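Local coordinates for uncharacterized protein PH0987 (Pyrococcus horikoshii, PDB 2PHC), which is of unknown function but belongs to the carboxyltransferase subdomain C and D family and is predicted to bind ATP and to have hydrolase activity, at residues A145-L149 against G177-I181. Residues are numbered along the deposited sequence; the frame is centred on the assembly and turned at random.
Sequences ATPRL and GGWRI
Pro-147 O takes a hydrogen bond from Arg-180 NE, and Gly-178 O takes one from Leu-149 N; these two polar links, one through a side chain and one through the backbone, tie residues 177-181 to the loop 145-149. The NE of Arg-180 donates a nearly straight hydrogen bond, 169° at the hydrogen, to Pro-147 O at 3.1 Å. The carbonyl oxygen lies at the edge of the guanidinium, close to its plane. A bend at chi2 (-66°) brings the end of Arg-180 toward the loop, placing NE by this oxygen. In the second bond the backbone N of Leu-149 approaches Gly-178 O almost head-on, at a short 2.6 Å.

Van der Waals contacts surround these bonds. CB of Arg-148 rests 3.3 Å from Gly-178 O, and CB of Leu-149 also borders that oxygen, so carbon flanks the acceptor beside its N-H donor. Leu-149 CD2 lies over one face of the Arg-180 guanidinium, 3.2 Å from NH1, while Thr-146 CG2 meets the arginine's CG at 3.8 Å, the two side chains crossing at about a right angle. Farther out, Arg-148 and Trp-179 run side by side in the same direction; their flat groups are steeply inclined, 76° apart, and NE of Arg-148 stands 4.0 Å from NE1 of Trp-179, a proximity without stacking.

Beyond the two segments, Phe-102 of helix 100-107 makes a cation-pi contact with Arg-180, and Thr-146 OG1 bonds to Ile-144 O. The backbone of Arg-180 pairs with Ile-163 on the neighbouring strand 160-164. The contact thus joins an irregular loop to the start of strand 180-184, consistent with the cyclophilin-like fold of the family. With one N-H engaged by a carbonyl, Leu-149 over one face and Phe-102 in cation-pi contact, the guanidinium is probably restrained in rotation, and its positive charge would probably polarise the Pro-147 carbonyl.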
ATOM      1  N   ALA A 145     -10.308  10.785   1.510  1.00 24.82           N
ATOM      2  CA  ALA A 145     -11.654  10.249   1.286  1.00 26.27           C
ATOM      3  C   ALA A 145     -12.558  11.296   0.569  1.00 26.62           C
ATOM      4  O   ALA A 145     -12.586  12.453   1.003  1.00 29.32           O
ATOM      5  CB  ALA A 145     -12.269   9.821   2.640  1.00 24.32           C
ATOM      6  N   THR A 146     -13.272  10.928  -0.501  1.00 26.59           N
ATOM      7  CA  THR A 146     -14.077  11.906  -1.272  1.00 26.41           C
ATOM      8  C   THR A 146     -15.188  11.212  -1.972  1.00 27.33           C
ATOM      9  O   THR A 146     -14.930  10.283  -2.802  1.00 27.28           O
ATOM     10  CB  THR A 146     -13.248  12.689  -2.365  1.00 25.33           C
ATOM     11  OG1 THR A 146     -12.055  13.204  -1.784  1.00 28.32           O
ATOM     12  CG2 THR A 146     -14.061  13.882  -2.938  1.00 28.19           C
ATOM     13  N   PRO A 147     -16.445  11.685  -1.743  1.00 28.70           N
ATOM     14  CA  PRO A 147     -17.615  11.046  -2.402  1.00 28.04           C
ATOM     15  C   PRO A 147     -17.554  11.195  -3.904  1.00 26.06           C
ATOM     16  O   PRO A 147     -16.794  11.996  -4.346  1.00 27.54           O
ATOM     17  CB  PRO A 147     -18.840  11.754  -1.797  1.00 28.51           C
ATOM     18  CG  PRO A 147     -18.316  13.135  -1.421  1.00 32.61           C
ATOM     19  CD  PRO A 147     -16.851  12.832  -0.899  1.00 28.91           C
ATOM     20  N   ARG A 148     -18.248  10.329  -4.656  1.00 26.07           N
ATOM     21  CA  ARG A 148     -18.328  10.289  -6.135  1.00 27.63           C
ATOM     22  C   ARG A 148     -18.992  11.559  -6.771  1.00 28.82           C
ATOM     23  O   ARG A 148     -19.667  12.334  -6.074  1.00 26.17           O
ATOM     24  CB  ARG A 148     -19.240   9.091  -6.534  1.00 27.30           C
ATOM     25  CG  ARG A 148     -18.587   7.705  -6.396  1.00 23.30           C
ATOM     26  CD  ARG A 148     -19.733   6.698  -6.157  1.00 29.99           C
ATOM     27  NE  ARG A 148     -19.292   5.297  -5.883  1.00 33.27           N
ATOM     28  CZ  ARG A 148     -18.932   4.801  -4.692  1.00 28.56           C
ATOM     29  NH1 ARG A 148     -18.932   5.506  -3.585  1.00 31.78           N
ATOM     30  NH2 ARG A 148     -18.617   3.558  -4.601  1.00 29.55           N
ATOM     31  N   LEU A 149     -18.869  11.705  -8.081  1.00 29.61           N
ATOM     32  CA  LEU A 149     -19.560  12.770  -8.771  1.00 31.41           C
ATOM     33  C   LEU A 149     -21.052  12.524  -8.614  1.00 34.25           C
ATOM     34  O   LEU A 149     -21.502  11.374  -8.407  1.00 33.61           O
ATOM     35  CB  LEU A 149     -19.149  12.874 -10.225  1.00 31.86           C
ATOM     36  CG  LEU A 149     -17.708  13.303 -10.619  1.00 31.07           C
ATOM     37  CD1 LEU A 149     -17.620  13.075 -12.044  1.00 30.49           C
ATOM     38  CD2 LEU A 149     -17.495  14.697 -10.425  1.00 34.84           C
ATOM     39  N   GLY A 177     -18.049   6.237 -15.322  1.00 29.54           N
ATOM     40  CA  GLY A 177     -17.794   6.162 -13.895  1.00 26.65           C
ATOM     41  C   GLY A 177     -17.934   7.502 -13.243  1.00 27.39           C
ATOM     42  O   GLY A 177     -17.672   8.525 -13.869  1.00 27.29           O
ATOM     43  N   GLY A 178     -18.370   7.517 -11.985  1.00 24.50           N
ATOM     44  CA  GLY A 178     -18.396   8.767 -11.320  1.00 25.84           C
ATOM     45  C   GLY A 178     -17.389   8.972 -10.205  1.00 24.83           C
ATOM     46  O   GLY A 178     -17.728   9.755  -9.360  1.00 22.67           O
ATOM     47  N   TRP A 179     -16.216   8.282 -10.250  1.00 23.33           N
ATOM     48  CA  TRP A 179     -15.149   8.319  -9.217  1.00 25.01           C
ATOM     49  C   TRP A 179     -14.386   9.624  -9.431  1.00 25.64           C
ATOM     50  O   TRP A 179     -14.352  10.097 -10.551  1.00 26.44           O
ATOM     51  CB  TRP A 179     -14.140   7.112  -9.349  1.00 23.40           C
ATOM     52  CG  TRP A 179     -14.675   5.792  -8.735  1.00 26.29           C
ATOM     53  CD1 TRP A 179     -15.968   5.339  -8.821  1.00 25.69           C
ATOM     54  CD2 TRP A 179     -13.973   4.797  -7.923  1.00 27.75           C
ATOM     55  NE1 TRP A 179     -16.141   4.165  -8.121  1.00 25.92           N
ATOM     56  CE2 TRP A 179     -14.935   3.794  -7.570  1.00 28.59           C
ATOM     57  CE3 TRP A 179     -12.663   4.650  -7.467  1.00 29.17           C
ATOM     58  CZ2 TRP A 179     -14.611   2.671  -6.777  1.00 23.18           C
ATOM     59  CZ3 TRP A 179     -12.345   3.496  -6.628  1.00 26.43           C
ATOM     60  CH2 TRP A 179     -13.328   2.538  -6.322  1.00 25.32           C
ATOM     61  N   ARG A 180     -13.785  10.202  -8.382  1.00 25.51           N
ATOM     62  CA  ARG A 180     -12.996  11.436  -8.528  1.00 25.34           C
ATOM     63  C   ARG A 180     -11.705  11.075  -9.120  1.00 25.32           C
ATOM     64  O   ARG A 180     -10.914  10.425  -8.453  1.00 26.04           O
ATOM     65  CB  ARG A 180     -12.781  12.188  -7.186  1.00 24.10           C
ATOM     66  CG  ARG A 180     -14.078  12.682  -6.587  1.00 24.54           C
ATOM     67  CD  ARG A 180     -14.873  13.810  -7.365  1.00 20.05           C
ATOM     68  NE  ARG A 180     -16.154  14.051  -6.640  1.00 24.80           N
ATOM     69  CZ  ARG A 180     -16.927  15.140  -6.811  1.00 27.32           C
ATOM     70  NH1 ARG A 180     -16.567  16.120  -7.671  1.00 21.37           N
ATOM     71  NH2 ARG A 180     -18.016  15.271  -6.100  1.00 21.63           N
ATOM     72  N   ILE A 181     -11.468  11.501 -10.355  1.00 25.31           N
ATOM     73  CA  ILE A 181     -10.233  11.155 -11.066  1.00 26.57           C
ATOM     74  C   ILE A 181      -9.064  12.114 -10.802  1.00 27.58           C
ATOM     75  O   ILE A 181      -9.177  13.307 -11.116  1.00 30.18           O
ATOM     76  CB  ILE A 181     -10.462  11.026 -12.553  1.00 24.31           C
ATOM     77  CG1 ILE A 181     -11.722  10.165 -12.867  1.00 26.86           C
ATOM     78  CG2 ILE A 181      -9.216  10.573 -13.215  1.00 26.83           C
ATOM     79  CD1 ILE A 181     -11.702   8.621 -12.293  1.00 21.30           C
TER